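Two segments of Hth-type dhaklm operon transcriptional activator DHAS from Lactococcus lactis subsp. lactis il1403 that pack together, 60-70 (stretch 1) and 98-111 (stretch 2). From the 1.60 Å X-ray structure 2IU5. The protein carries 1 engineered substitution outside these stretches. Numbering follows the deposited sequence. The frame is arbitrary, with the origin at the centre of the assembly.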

ATOM      1  N   LEU A  60       6.583   6.252  25.519  1.00 19.23           N
ATOM      2  CA  LEU A  60       5.998   4.967  25.835  1.00 18.74           C
ATOM      3  C   LEU A  60       5.398   4.386  24.551  1.00 19.59           C
ATOM      4  O   LEU A  60       5.593   3.197  24.282  1.00 20.24           O
ATOM      5  N   LEU A  61       4.696   5.206  23.767  1.00 19.97           N
ATOM      6  CA  LEU A  61       4.126   4.723  22.493  1.00 20.94           C
ATOM      7  C   LEU A  61       5.220   4.187  21.589  1.00 21.46           C
ATOM      8  O   LEU A  61       5.083   3.091  21.033  1.00 21.79           O
ATOM      9  N   SER A  62       6.301   4.944  21.434  1.00 20.74           N
ATOM     10  CA  SER A  62       7.398   4.534  20.566  1.00 21.70           C
ATOM     11  C   SER A  62       7.895   3.163  21.006  1.00 21.30           C
ATOM     12  O   SER A  62       8.152   2.268  20.182  1.00 21.30           O
ATOM     13  N   TRP A  63       8.030   2.988  22.317  1.00 19.78           N
ATOM     14  CA  TRP A  63       8.531   1.734  22.863  1.00 19.52           C
ATOM     15  C   TRP A  63       7.558   0.599  22.561  1.00 18.36           C
ATOM     16  O   TRP A  63       7.969  -0.506  22.162  1.00 20.25           O
ATOM     17  N   ILE A  64       6.266   0.858  22.739  1.00 19.26           N
ATOM     18  CA  ILE A  64       5.258  -0.157  22.458  1.00 18.61           C
ATOM     19  C   ILE A  64       5.350  -0.600  20.997  1.00 19.81           C
ATOM     20  O   ILE A  64       5.314  -1.795  20.705  1.00 21.72           O
ATOM     21  N   PHE A  65       5.470   0.357  20.086  1.00 20.08           N
ATOM     22  CA  PHE A  65       5.499   0.019  18.659  1.00 21.50           C
ATOM     23  C   PHE A  65       6.727  -0.850  18.380  1.00 23.12           C
ATOM     24  O   PHE A  65       6.651  -1.878  17.684  1.00 24.82           O
ATOM     25  N   GLU A  66       7.878  -0.463  18.916  1.00 21.98           N
ATOM     26  CA  GLU A  66       9.108  -1.194  18.599  1.00 24.51           C
ATOM     27  C   GLU A  66       9.079  -2.583  19.223  1.00 24.96           C
ATOM     28  O   GLU A  66       9.443  -3.577  18.588  1.00 26.57           O
ATOM     29  N   ASN A  67       8.645  -2.655  20.469  1.00 23.96           N
ATOM     30  CA  ASN A  67       8.691  -3.909  21.205  1.00 23.28           C
ATOM     31  C   ASN A  67       7.651  -4.891  20.690  1.00 22.34           C
ATOM     32  O   ASN A  67       7.944  -6.068  20.498  1.00 22.93           O
ATOM     33  N   ASP A  68       6.433  -4.417  20.471  1.00 22.27           N
ATOM     34  CA  ASP A  68       5.333  -5.357  20.247  1.00 21.80           C
ATOM     35  C   ASP A  68       5.500  -6.016  18.876  1.00 21.96           C
ATOM     36  O   ASP A  68       5.326  -7.228  18.735  1.00 21.77           O
ATOM     37  N   PHE A  69       5.832  -5.226  17.857  1.00 21.25           N
ATOM     38  CA  PHE A  69       6.019  -5.793  16.525  1.00 21.61           C
ATOM     39  C   PHE A  69       7.220  -6.713  16.433  1.00 21.39           C
ATOM     40  O   PHE A  69       7.137  -7.751  15.776  1.00 23.75           O
ATOM     41  N   ALA A  70       8.326  -6.360  17.075  1.00 21.68           N
ATOM     42  CA  ALA A  70       9.486  -7.267  17.112  1.00 21.07           C
ATOM     43  C   ALA A  70       9.173  -8.570  17.840  1.00 20.35           C
ATOM     44  O   ALA A  70       9.597  -9.650  17.423  1.00 21.81           O
ATOM     45  N   ILE A  98      -8.706  -0.701  18.663  1.00 18.34           N
ATOM     46  CA  ILE A  98      -9.088   0.657  19.009  1.00 18.42           C
ATOM     47  C   ILE A  98      -7.830   1.495  19.230  1.00 18.91           C
ATOM     48  O   ILE A  98      -7.746   2.641  18.786  1.00 19.36           O
ATOM     49  N   PHE A  99      -6.845   0.931  19.916  1.00 17.85           N
ATOM     50  CA  PHE A  99      -5.544   1.565  20.120  1.00 18.52           C
ATOM     51  C   PHE A  99      -4.989   1.998  18.774  1.00 20.31           C
ATOM     52  O   PHE A  99      -4.586   3.161  18.618  1.00 19.81           O
ATOM     53  N   TYR A 100      -4.960   1.069  17.808  1.00 18.79           N
ATOM     54  CA  TYR A 100      -4.342   1.393  16.515  1.00 20.15           C
ATOM     55  C   TYR A 100      -5.175   2.350  15.681  1.00 19.78           C
ATOM     56  O   TYR A 100      -4.614   3.196  14.971  1.00 19.36           O
ATOM     57  N   GLN A 101      -6.499   2.251  15.737  1.00 19.70           N
ATOM     58  CA  GLN A 101      -7.343   3.274  15.120  1.00 19.96           C
ATOM     59  C   GLN A 101      -6.941   4.658  15.637  1.00 20.58           C
ATOM     60  O   GLN A 101      -6.810   5.618  14.855  1.00 20.78           O
ATOM     61  N   LYS A 102      -6.748   4.757  16.953  1.00 19.81           N
ATOM     62  CA  LYS A 102      -6.331   6.022  17.535  1.00 19.54           C
ATOM     63  C   LYS A 102      -4.980   6.493  17.064  1.00 20.22           C
ATOM     64  O   LYS A 102      -4.795   7.678  16.809  1.00 21.56           O
ATOM     65  N   ILE A 103      -4.039   5.573  16.946  1.00 18.96           N
ATOM     66  CA  ILE A 103      -2.693   5.928  16.509  1.00 21.27           C
ATOM     67  C   ILE A 103      -2.691   6.410  15.061  1.00 20.34           C
ATOM     68  O   ILE A 103      -1.963   7.352  14.721  1.00 21.37           O
ATOM     69  N   PHE A 104      -3.487   5.795  14.194  1.00 20.35           N
ATOM     70  CA  PHE A 104      -3.542   6.273  12.819  1.00 22.47           C
ATOM     71  C   PHE A 104      -4.051   7.710  12.762  1.00 23.03           C
ATOM     72  O   PHE A 104      -3.705   8.443  11.834  1.00 25.44           O
ATOM     73  N   VAL A 105      -4.865   8.112  13.738  1.00 22.78           N
ATOM     74  CA  VAL A 105      -5.327   9.506  13.844  1.00 26.14           C
ATOM     75  C   VAL A 105      -4.260  10.448  14.410  1.00 25.60           C
ATOM     76  O   VAL A 105      -4.044  11.538  13.863  1.00 26.78           O
ATOM     77  N   ILE A 106      -3.610  10.028  15.493  1.00 26.08           N
ATOM     78  CA  ILE A 106      -2.654  10.845  16.246  1.00 27.26           C
ATOM     79  C   ILE A 106      -1.298  11.015  15.574  1.00 29.20           C
ATOM     80  O   ILE A 106      -0.661  12.061  15.716  1.00 30.10           O
ATOM     81  N   ASP A 107      -0.848   9.995  14.849  1.00 29.76           N
ATOM     82  CA  ASP A 107       0.546   9.945  14.402  1.00 31.01           C
ATOM     83  C   ASP A 107       0.601   9.737  12.897  1.00 31.80           C
ATOM     84  O   ASP A 107       0.445   8.626  12.402  1.00 31.37           O
ATOM     85  N   LYS A 108       0.827  10.832  12.179  1.00 32.73           N
ATOM     86  CA  LYS A 108       0.845  10.827  10.721  1.00 34.08           C
ATOM     87  C   LYS A 108       1.980   9.968  10.162  1.00 32.93           C
ATOM     88  O   LYS A 108       1.910   9.510   9.020  1.00 35.05           O
ATOM     89  N   ASN A 109       3.019   9.753  10.961  1.00 33.13           N
ATOM     90  CA  ASN A 109       4.170   8.980  10.512  1.00 31.72           C
ATOM     91  C   ASN A 109       4.035   7.497  10.817  1.00 30.44           C
ATOM     92  O   ASN A 109       4.879   6.686  10.424  1.00 29.11           O
ATOM     93  N   PHE A 110       2.974   7.137  11.525  1.00 26.33           N
ATOM     94  CA  PHE A 110       2.776   5.741  11.815  1.00 25.16           C
ATOM     95  C   PHE A 110       2.607   4.813  10.618  1.00 23.41           C
ATOM     96  O   PHE A 110       3.088   3.674  10.651  1.00 23.63           O
ATOM     97  N   GLU A 111       1.929   5.282   9.580  1.00 25.10           N
ATOM     98  CA  GLU A 111       1.674   4.454   8.393  1.00 26.47           C
ATOM     99  C   GLU A 111       2.995   3.938   7.834  1.00 25.14           C
ATOM    100  O   GLU A 111       3.090   2.808   7.359  1.00 23.74           O
TER

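Phe65 is the centre of the contact: its CA-to-CB bond points sideways, but the m rotamer (chi1 -63°) brings the ring in as a knob among Phe99, Tyr100, Ile103 and Phe110. Its CZ lies 3.6 Å from Ile103 CG2, and its CE1 is 3.9 Å from both Phe99 CE2 and Tyr100 CE1. Phe110 (t) turns its edge toward one face of the Phe65 ring, with centroids 4.8 Å apart and planes at 51°. One turn back along the helix, Leu61 (m, t) also leaves its backbone sideways, and its CD2 reaches Phe99 CZ at 3.6 Å and Ile103 CD1 at 3.8 Å. The CA-to-CB bonds of Phe99 (t) and Ile64 (m, t) both point toward the other stretch, and Ile64 CG2 lies 4.0 Å from Phe99 CZ. One turn after Phe65, Phe69 (m) points inward and sets its CE2 3.3 Å from Tyr100 OH; the two rings meet obliquely. That hydroxyl is hydrogen-bonded elsewhere in the structure, and no hydrogen bond joins the two stretches; the contacts are mainly between apolar and aromatic side chains. At the polar edge, Asp107 (t) brings OD2 within 4.3 Å of Phe65 CE2, while its OD1 accepts from Asn109 N at 2.9 Å, capping the turn that leads to Phe110. Asn67 ND2 donates to Asp68 OD1 at 2.9 Å, within stretch 1.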

ATOM      1  CB  LEU A  60       4.920   5.104  26.931  1.00 19.33           C
ATOM      2  CG  LEU A  60       4.235   3.789  27.242  1.00 18.45           C
ATOM      3  CD1 LEU A  60       5.258   2.694  27.649  1.00 19.94           C
ATOM      4  CD2 LEU A  60       3.235   4.015  28.364  1.00 22.07           C
ATOM      5  CB  LEU A  61       3.376   5.849  21.761  1.00 22.52           C
ATOM      6  CG  LEU A  61       1.958   6.192  22.210  1.00 24.56           C
ATOM      7  CD1 LEU A  61       1.511   7.344  21.338  1.00 24.30           C
ATOM      8  CD2 LEU A  61       1.062   4.954  21.979  1.00 28.02           C
ATOM      9  CB  SER A  62       8.523   5.561  20.650  1.00 23.68           C
ATOM     10  OG  SER A  62       8.130   6.744  19.979  1.00 30.01           O
ATOM     11  CB  TRP A  63       8.811   1.856  24.383  1.00 19.79           C
ATOM     12  CG  TRP A  63       9.481   0.611  24.881  1.00 19.65           C
ATOM     13  CD1 TRP A  63      10.803   0.328  24.811  1.00 21.96           C
ATOM     14  CD2 TRP A  63       8.859  -0.521  25.500  1.00 19.39           C
ATOM     15  NE1 TRP A  63      11.063  -0.901  25.349  1.00 23.95           N
ATOM     16  CE2 TRP A  63       9.885  -1.449  25.780  1.00 19.50           C
ATOM     17  CE3 TRP A  63       7.544  -0.847  25.848  1.00 20.78           C
ATOM     18  CZ2 TRP A  63       9.644  -2.676  26.396  1.00 20.69           C
ATOM     19  CZ3 TRP A  63       7.304  -2.068  26.456  1.00 22.75           C
ATOM     20  CH2 TRP A  63       8.352  -2.971  26.722  1.00 22.21           C
ATOM     21  CB  ILE A  64       3.868   0.388  22.778  1.00 19.70           C
ATOM     22  CG1 ILE A  64       3.666   0.360  24.292  1.00 19.94           C
ATOM     23  CG2 ILE A  64       2.781  -0.438  22.115  1.00 22.69           C
ATOM     24  CD1 ILE A  64       2.511   1.282  24.721  1.00 22.07           C
ATOM     25  CB  PHE A  65       5.601   1.302  17.826  1.00 22.76           C
ATOM     26  CG  PHE A  65       4.431   2.245  17.967  1.00 24.11           C
ATOM     27  CD1 PHE A  65       3.170   1.796  18.336  1.00 23.69           C
ATOM     28  CD2 PHE A  65       4.618   3.593  17.722  1.00 23.37           C
ATOM     29  CE1 PHE A  65       2.112   2.703  18.455  1.00 26.12           C
ATOM     30  CE2 PHE A  65       3.574   4.484  17.839  1.00 25.89           C
ATOM     31  CZ  PHE A  65       2.338   4.042  18.205  1.00 25.81           C
ATOM     32  CB  GLU A  66      10.304  -0.442  19.150  1.00 27.00           C
ATOM     33  CG  GLU A  66      10.630   0.821  18.414  1.00 29.22           C
ATOM     34  CD  GLU A  66      11.763   1.576  19.090  1.00 32.85           C
ATOM     35  OE1 GLU A  66      12.015   1.379  20.311  1.00 37.14           O
ATOM     36  OE2 GLU A  66      12.398   2.371  18.383  1.00 34.42           O
ATOM     37  CB  ASN A  67       8.370  -3.643  22.666  1.00 25.73           C
ATOM     38  CG  ASN A  67       8.243  -4.926  23.464  1.00 29.18           C
ATOM     39  OD1 ASN A  67       9.247  -5.466  23.919  1.00 33.22           O
ATOM     40  ND2 ASN A  67       7.006  -5.424  23.633  1.00 32.50           N
ATOM     41  CB  ASP A  68       3.977  -4.650  20.327  1.00 22.20           C
ATOM     42  CG  ASP A  68       3.531  -4.400  21.765  1.00 23.15           C
ATOM     43  OD1 ASP A  68       4.327  -4.641  22.706  1.00 26.42           O
ATOM     44  OD2 ASP A  68       2.377  -3.966  21.931  1.00 26.23           O
ATOM     45  CB  PHE A  69       6.030  -4.710  15.446  1.00 22.53           C
ATOM     46  CG  PHE A  69       4.666  -4.128  15.199  1.00 22.99           C
ATOM     47  CD1 PHE A  69       3.805  -4.708  14.276  1.00 25.89           C
ATOM     48  CD2 PHE A  69       4.233  -2.999  15.896  1.00 23.94           C
ATOM     49  CE1 PHE A  69       2.525  -4.156  14.055  1.00 25.65           C
ATOM     50  CE2 PHE A  69       2.963  -2.442  15.681  1.00 22.43           C
ATOM     51  CZ  PHE A  69       2.109  -3.016  14.764  1.00 24.77           C
ATOM     52  CB  ALA A  70      10.664  -6.575  17.775  1.00 21.04           C
ATOM     53  CB  ILE A  98      -9.988   0.709  20.232  1.00 19.83           C
ATOM     54  CG1 ILE A  98     -11.340   0.122  19.864  1.00 20.42           C
ATOM     55  CG2 ILE A  98     -10.077   2.138  20.785  1.00 19.83           C
ATOM     56  CD1 ILE A  98     -12.328   0.086  20.972  1.00 25.71           C
ATOM     57  CB  PHE A  99      -4.623   0.535  20.790  1.00 19.43           C
ATOM     58  CG  PHE A  99      -3.199   0.972  21.046  1.00 20.49           C
ATOM     59  CD1 PHE A  99      -2.842   1.681  22.181  1.00 24.73           C
ATOM     60  CD2 PHE A  99      -2.205   0.654  20.141  1.00 24.85           C
ATOM     61  CE1 PHE A  99      -1.520   2.061  22.395  1.00 26.40           C
ATOM     62  CE2 PHE A  99      -0.891   1.035  20.354  1.00 26.54           C
ATOM     63  CZ  PHE A  99      -0.549   1.742  21.482  1.00 23.25           C
ATOM     64  CB  TYR A 100      -3.827   0.159  15.733  1.00 20.52           C
ATOM     65  CG  TYR A 100      -2.561  -0.303  16.395  1.00 19.90           C
ATOM     66  CD1 TYR A 100      -1.374   0.420  16.214  1.00 21.94           C
ATOM     67  CD2 TYR A 100      -2.531  -1.425  17.201  1.00 20.94           C
ATOM     68  CE1 TYR A 100      -0.190   0.041  16.812  1.00 21.62           C
ATOM     69  CE2 TYR A 100      -1.328  -1.822  17.815  1.00 21.71           C
ATOM     70  CZ  TYR A 100      -0.171  -1.077  17.605  1.00 22.16           C
ATOM     71  OH  TYR A 100       1.011  -1.439  18.194  1.00 23.50           O
ATOM     72  CB  GLN A 101      -8.810   3.089  15.501  1.00 21.66           C
ATOM     73  CG  GLN A 101      -9.491   1.916  14.890  1.00 26.13           C
ATOM     74  CD  GLN A 101     -10.951   1.861  15.285  1.00 29.84           C
ATOM     75  OE1 GLN A 101     -11.383   2.543  16.227  1.00 29.37           O
ATOM     76  NE2 GLN A 101     -11.724   1.052  14.568  1.00 31.26           N
ATOM     77  CB  LYS A 102      -6.420   5.995  19.054  1.00 19.04           C
ATOM     78  CG  LYS A 102      -7.847   5.920  19.528  1.00 18.76           C
ATOM     79  CD  LYS A 102      -7.924   5.700  21.031  1.00 21.37           C
ATOM     80  CE  LYS A 102      -9.376   5.615  21.444  1.00 22.32           C
ATOM     81  NZ  LYS A 102      -9.586   5.131  22.842  1.00 23.22           N
ATOM     82  CB  ILE A 103      -1.746   4.755  16.637  1.00 22.51           C
ATOM     83  CG1 ILE A 103      -1.607   4.322  18.104  1.00 24.53           C
ATOM     84  CG2 ILE A 103      -0.388   5.108  16.027  1.00 25.02           C
ATOM     85  CD1 ILE A 103      -1.226   5.430  19.041  1.00 28.30           C
ATOM     86  CB  PHE A 104      -4.386   5.370  11.918  1.00 23.07           C
ATOM     87  CG  PHE A 104      -3.675   4.140  11.472  1.00 23.43           C
ATOM     88  CD1 PHE A 104      -2.540   4.231  10.679  1.00 24.80           C
ATOM     89  CD2 PHE A 104      -4.129   2.882  11.845  1.00 23.33           C
ATOM     90  CE1 PHE A 104      -1.875   3.070  10.264  1.00 25.94           C
ATOM     91  CE2 PHE A 104      -3.470   1.724  11.434  1.00 24.59           C
ATOM     92  CZ  PHE A 104      -2.339   1.833  10.640  1.00 23.65           C
ATOM     93  CB  VAL A 105      -6.624   9.624  14.677  1.00 25.00           C
ATOM     94  CG1 VAL A 105      -6.958  11.099  14.937  1.00 27.22           C
ATOM     95  CG2 VAL A 105      -7.775   8.949  13.952  1.00 26.88           C
ATOM     96  CB  ILE A 106      -2.356  10.255  17.628  1.00 27.70           C
ATOM     97  CG1 ILE A 106      -3.601  10.184  18.505  1.00 26.76           C
ATOM     98  CG2 ILE A 106      -1.289  11.071  18.322  1.00 30.12           C
ATOM     99  CD1 ILE A 106      -3.574   8.987  19.446  1.00 29.07           C
ATOM    100  CB  ASP A 107       1.325   8.857  15.139  1.00 31.90           C
ATOM    101  CG  ASP A 107       2.781   8.747  14.684  1.00 34.50           C
ATOM    102  OD1 ASP A 107       3.220   9.568  13.847  1.00 35.52           O
ATOM    103  OD2 ASP A 107       3.485   7.830  15.171  1.00 37.62           O
ATOM    104  CB  LYS A 108       1.006  12.255  10.194  1.00 35.26           C
ATOM    105  CG  LYS A 108       2.308  12.937  10.627  1.00 37.60           C
ATOM    106  CD  LYS A 108       2.733  14.020   9.642  1.00 40.62           C
ATOM    107  CE  LYS A 108       3.881  13.554   8.742  1.00 43.49           C
ATOM    108  NZ  LYS A 108       3.595  12.299   7.981  1.00 44.56           N
ATOM    109  CB  ASN A 109       5.469   9.511  11.116  1.00 34.29           C
ATOM    110  CG  ASN A 109       5.955  10.790  10.447  1.00 34.44           C
ATOM    111  OD1 ASN A 109       5.603  11.087   9.299  1.00 37.80           O
ATOM    112  ND2 ASN A 109       6.770  11.559  11.169  1.00 36.83           N
ATOM    113  CB  PHE A 110       1.612   5.520  12.771  1.00 26.36           C
ATOM    114  CG  PHE A 110       1.569   4.114  13.242  1.00 24.31           C
ATOM    115  CD1 PHE A 110       2.518   3.646  14.135  1.00 23.09           C
ATOM    116  CD2 PHE A 110       0.593   3.244  12.791  1.00 23.47           C
ATOM    117  CE1 PHE A 110       2.489   2.340  14.575  1.00 24.75           C
ATOM    118  CE2 PHE A 110       0.566   1.936  13.232  1.00 23.79           C
ATOM    119  CZ  PHE A 110       1.514   1.481  14.125  1.00 26.45           C
ATOM    120  CB  GLU A 111       0.957   5.277   7.318  1.00 28.60           C
ATOM    121  CG  GLU A 111       0.717   4.545   5.999  1.00 33.92           C
ATOM    122  CD  GLU A 111      -0.037   5.397   4.986  1.00 35.24           C
ATOM    123  OE1 GLU A 111      -1.272   5.224   4.840  1.00 40.44           O
ATOM    124  OE2 GLU A 111       0.601   6.248   4.329  1.00 40.88           O
TER